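Local atomic coordinates of putative lipoprotein (Parabacteroides distasonis, PDB entry 4FVS), a protein that is of unproven function but belongs to the LolA/LolB-like proteins and probably binds lipid or another apolar ligand at the cell envelope. Residues A[30-36]-A[48-54]. Numbering follows the deposited sequence.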
ATOM      1  N   VAL A  30       2.488 -13.776   1.445  1.00 45.66           N
ATOM      2  CA  VAL A  30       1.057 -13.849   1.133  1.00 45.72           C
ATOM      3  C   VAL A  30       0.354 -12.800   2.017  1.00 50.32           C
ATOM      4  O   VAL A  30       0.568 -12.771   3.234  1.00 50.73           O
ATOM      5  CB  VAL A  30       0.480 -15.268   1.307  1.00 48.99           C
ATOM      6  CG1 VAL A  30      -0.996 -15.311   0.927  1.00 48.64           C
ATOM      7  CG2 VAL A  30       1.283 -16.278   0.490  1.00 49.78           C
HETATM    8  N   MSE A  31      -0.425 -11.905   1.401  1.00 45.65           N
HETATM    9  CA  MSE A  31      -1.105 -10.843   2.130  1.00 44.20           C
HETATM   10  C   MSE A  31      -2.603 -11.004   1.971  1.00 48.53           C
HETATM   11  O   MSE A  31      -3.138 -10.754   0.877  1.00 49.97           O
HETATM   12  CB  MSE A  31      -0.614  -9.493   1.645  1.00 44.84           C
HETATM   13  CG  MSE A  31       0.886  -9.334   1.873  1.00 50.42           C
HETATM   14 SE   MSE A  31       1.734  -7.867   0.993  0.75 56.48          SE
HETATM   15  CE  MSE A  31       1.597  -8.560  -0.889  1.00 54.08           C
ATOM     16  N   SER A  32      -3.268 -11.486   3.057  1.00 41.98           N
ATOM     17  CA  SER A  32      -4.696 -11.749   3.064  1.00 43.89           C
ATOM     18  C   SER A  32      -5.437 -10.667   3.809  1.00 50.12           C
ATOM     19  O   SER A  32      -5.049 -10.301   4.920  1.00 50.88           O
ATOM     20  CB  SER A  32      -4.982 -13.104   3.676  1.00 48.30           C
ATOM     21  OG  SER A  32      -4.230 -14.083   2.985  1.00 57.13           O
ATOM     22  N   TYR A  33      -6.502 -10.149   3.194  1.00 47.21           N
ATOM     23  CA  TYR A  33      -7.298  -9.066   3.756  1.00 48.20           C
ATOM     24  C   TYR A  33      -8.763  -9.391   3.787  1.00 54.52           C
ATOM     25  O   TYR A  33      -9.224 -10.271   3.056  1.00 54.88           O
ATOM     26  CB  TYR A  33      -7.132  -7.784   2.929  1.00 48.65           C
ATOM     27  CG  TYR A  33      -5.749  -7.194   2.820  1.00 48.01           C
ATOM     28  CD1 TYR A  33      -4.813  -7.719   1.931  1.00 48.43           C
ATOM     29  CD2 TYR A  33      -5.427  -6.008   3.472  1.00 48.44           C
ATOM     30  CE1 TYR A  33      -3.547  -7.142   1.786  1.00 46.29           C
ATOM     31  CE2 TYR A  33      -4.168  -5.419   3.330  1.00 47.99           C
ATOM     32  CZ  TYR A  33      -3.238  -5.979   2.470  1.00 54.54           C
ATOM     33  OH  TYR A  33      -2.020  -5.375   2.316  1.00 59.26           O
ATOM     34  N   GLN A  34      -9.508  -8.631   4.597  1.00 52.40           N
ATOM     35  CA  GLN A  34     -10.949  -8.744   4.703  1.00 55.74           C
ATOM     36  C   GLN A  34     -11.585  -7.458   5.251  1.00 63.78           C
ATOM     37  O   GLN A  34     -11.158  -6.969   6.291  1.00 63.74           O
ATOM     38  CB  GLN A  34     -11.355  -9.924   5.579  1.00 58.49           C
ATOM     39  CG  GLN A  34     -12.865 -10.109   5.530  1.00 72.92           C
ATOM     40  CD  GLN A  34     -13.355 -11.163   6.449  1.00 84.21           C
ATOM     41  OE1 GLN A  34     -12.870 -11.313   7.576  1.00 79.14           O
ATOM     42  NE2 GLN A  34     -14.387 -11.854   6.006  1.00 73.60           N
ATOM     43  N   VAL A  35     -12.633  -6.949   4.580  1.00 63.39           N
ATOM     44  CA  VAL A  35     -13.390  -5.786   5.050  1.00 65.39           C
ATOM     45  C   VAL A  35     -14.197  -6.211   6.287  1.00 75.46           C
ATOM     46  O   VAL A  35     -15.109  -7.029   6.171  1.00 77.91           O
ATOM     47  CB  VAL A  35     -14.298  -5.173   3.959  1.00 69.67           C
ATOM     48  CG1 VAL A  35     -15.126  -4.024   4.521  1.00 70.78           C
ATOM     49  CG2 VAL A  35     -13.484  -4.720   2.754  1.00 66.51           C
ATOM     50  N   ASP A  36     -13.833  -5.685   7.456  1.00 74.26           N
ATOM     51  CA  ASP A  36     -14.491  -6.016   8.708  1.00 78.48           C
ATOM     52  C   ASP A  36     -15.710  -5.103   8.930  1.00 86.25           C
ATOM     53  O   ASP A  36     -16.789  -5.619   9.207  1.00 90.52           O
ATOM     54  CB  ASP A  36     -13.498  -5.928   9.882  1.00 80.08           C
ATOM     55  CG  ASP A  36     -13.903  -6.655  11.160  1.00105.53           C
ATOM     56  OD1 ASP A  36     -15.048  -7.181  11.224  1.00111.24           O
ATOM     57  OD2 ASP A  36     -13.073  -6.712  12.093  1.00115.04           O
ATOM     58  N   GLU A  48     -12.873  -0.258   7.537  1.00 62.85           N
ATOM     59  CA  GLU A  48     -11.849  -0.871   8.368  1.00 60.71           C
ATOM     60  C   GLU A  48     -11.670  -2.335   7.915  1.00 62.60           C
ATOM     61  O   GLU A  48     -12.626  -3.107   7.923  1.00 63.82           O
ATOM     62  CB  GLU A  48     -12.183  -0.762   9.874  1.00 64.02           C
ATOM     63  CG  GLU A  48     -11.009  -1.178  10.748  1.00 70.23           C
ATOM     64  CD  GLU A  48     -11.032  -0.972  12.241  1.00 92.55           C
ATOM     65  OE1 GLU A  48     -10.738   0.177  12.626  1.00102.97           O
ATOM     66  OE2 GLU A  48     -10.977  -1.981  12.986  1.00 83.97           O
ATOM     67  N   ALA A  49     -10.458  -2.697   7.507  1.00 55.11           N
ATOM     68  CA  ALA A  49     -10.143  -4.045   7.059  1.00 53.85           C
ATOM     69  C   ALA A  49      -9.046  -4.690   7.901  1.00 57.76           C
ATOM     70  O   ALA A  49      -8.154  -3.990   8.379  1.00 56.01           O
ATOM     71  CB  ALA A  49      -9.711  -4.014   5.610  1.00 52.17           C
ATOM     72  N   ASP A  50      -9.131  -6.023   8.092  1.00 55.11           N
ATOM     73  CA  ASP A  50      -8.123  -6.827   8.784  1.00 54.46           C
ATOM     74  C   ASP A  50      -7.160  -7.394   7.782  1.00 52.34           C
ATOM     75  O   ASP A  50      -7.553  -7.663   6.645  1.00 49.73           O
ATOM     76  CB  ASP A  50      -8.742  -7.966   9.613  1.00 60.43           C
ATOM     77  CG  ASP A  50      -9.325  -7.504  10.920  1.00 87.71           C
ATOM     78  OD1 ASP A  50      -8.548  -7.050  11.784  1.00 89.09           O
ATOM     79  OD2 ASP A  50     -10.556  -7.641  11.101  1.00103.58           O
ATOM     80  N   TYR A  51      -5.888  -7.558   8.180  1.00 47.76           N
ATOM     81  CA  TYR A  51      -4.895  -8.149   7.295  1.00 46.01           C
ATOM     82  C   TYR A  51      -4.074  -9.160   8.058  1.00 51.84           C
ATOM     83  O   TYR A  51      -3.904  -9.036   9.268  1.00 51.84           O
ATOM     84  CB  TYR A  51      -4.003  -7.090   6.622  1.00 45.02           C
ATOM     85  CG  TYR A  51      -3.046  -6.351   7.533  1.00 46.88           C
ATOM     86  CD1 TYR A  51      -1.814  -6.900   7.872  1.00 47.60           C
ATOM     87  CD2 TYR A  51      -3.321  -5.053   7.964  1.00 48.21           C
ATOM     88  CE1 TYR A  51      -0.907  -6.213   8.674  1.00 46.95           C
ATOM     89  CE2 TYR A  51      -2.415  -4.351   8.766  1.00 48.87           C
ATOM     90  CZ  TYR A  51      -1.206  -4.937   9.117  1.00 56.96           C
ATOM     91  OH  TYR A  51      -0.296  -4.269   9.908  1.00 65.09           O
ATOM     92  N   VAL A  52      -3.596 -10.185   7.344  1.00 50.65           N
ATOM     93  CA  VAL A  52      -2.711 -11.232   7.852  1.00 51.35           C
ATOM     94  C   VAL A  52      -1.650 -11.465   6.805  1.00 55.67           C
ATOM     95  O   VAL A  52      -1.965 -11.857   5.684  1.00 57.91           O
ATOM     96  CB  VAL A  52      -3.403 -12.562   8.261  1.00 57.92           C
ATOM     97  CG1 VAL A  52      -2.427 -13.472   9.014  1.00 57.74           C
ATOM     98  CG2 VAL A  52      -4.642 -12.308   9.120  1.00 59.94           C
ATOM     99  N   TYR A  53      -0.403 -11.165   7.148  1.00 50.42           N
ATOM    100  CA  TYR A  53       0.724 -11.392   6.267  1.00 48.35           C
ATOM    101  C   TYR A  53       1.379 -12.683   6.735  1.00 51.74           C
ATOM    102  O   TYR A  53       1.704 -12.814   7.920  1.00 50.76           O
ATOM    103  CB  TYR A  53       1.707 -10.196   6.252  1.00 48.09           C
ATOM    104  CG  TYR A  53       1.185  -8.854   5.759  1.00 47.83           C
ATOM    105  CD1 TYR A  53      -0.069  -8.740   5.164  1.00 48.75           C
ATOM    106  CD2 TYR A  53       1.963  -7.700   5.859  1.00 48.34           C
ATOM    107  CE1 TYR A  53      -0.539  -7.512   4.686  1.00 47.65           C
ATOM    108  CE2 TYR A  53       1.489  -6.458   5.419  1.00 49.12           C
ATOM    109  CZ  TYR A  53       0.242  -6.370   4.815  1.00 58.31           C
ATOM    110  OH  TYR A  53      -0.207  -5.138   4.358  1.00 61.24           O
ATOM    111  N   THR A  54       1.447 -13.682   5.837  1.00 47.71           N
ATOM    112  CA  THR A  54       2.028 -14.999   6.110  1.00 47.28           C
ATOM    113  C   THR A  54       3.146 -15.249   5.145  1.00 50.88           C
ATOM    114  O   THR A  54       3.139 -14.670   4.060  1.00 51.27           O
ATOM    115  CB  THR A  54       0.977 -16.119   6.018  1.00 51.86           C
ATOM    116  OG1 THR A  54       0.359 -16.091   4.731  1.00 52.43           O
ATOM    117  CG2 THR A  54      -0.069 -16.054   7.128  1.00 48.86           C
TER
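Tyr33 and Tyr53 meet through their hydroxyls: OH of Tyr33 lies 2.7 Å from OH of Tyr53, a hydrogen bond in which either could be the donor. Their rings form an offset edge-to-face pair, planes 65° apart and centroids separated by 5.9 Å, with the edge of Tyr53 directed at the face of Tyr33. Tyr53 has neighbours over both faces. Over one lies selenomethionine Met31, a Met-aromatic contact with SE 4.4 Å from the Tyr53 ring centroid and only 13° off the ring normal; its CG adds a CH-pi contact nearer the rim. At the opposite face, offset toward its rim, lies CD1 of Tyr51. The Tyr51 side chain, with CG between its backbone N and carbonyl carbon (chi1 69°), turns its ring away from strand 27-41 and leaves CB to touch Tyr33 at CD2, 3.6 Å away. Replacing Tyr33 with alanine would probably open a gap beside Tyr51 CB and cost the Tyr53 hydroxyl one of its partners.

This is a worked example of an antiparallel beta hairpin with one buried face and one partly exposed face. Strands 27-41 and 44-54 are joined by paired backbone bonds at Val30-Thr54, Ser32-Val52 and Gln34-Asp50, and by Asp36 N to Glu48 O. The tyrosines, Met31, Val35 and Ala49 occupy the buried face, where Trp16 stacks on Tyr33. The other carries Val30, Ser32, Gln34, Asp50, Val52 and Thr54; beside it, the like-charged carboxylates of Asp36 and Asp50 lie close together. The chemistry thus divides by face: aromatic surfaces pack inside with their polar ends satisfied, Tyr33 and Tyr53 by each other, Tyr53 also by Ser84 and Tyr51 by Asn62, while the opposite face is mixed and mostly polar.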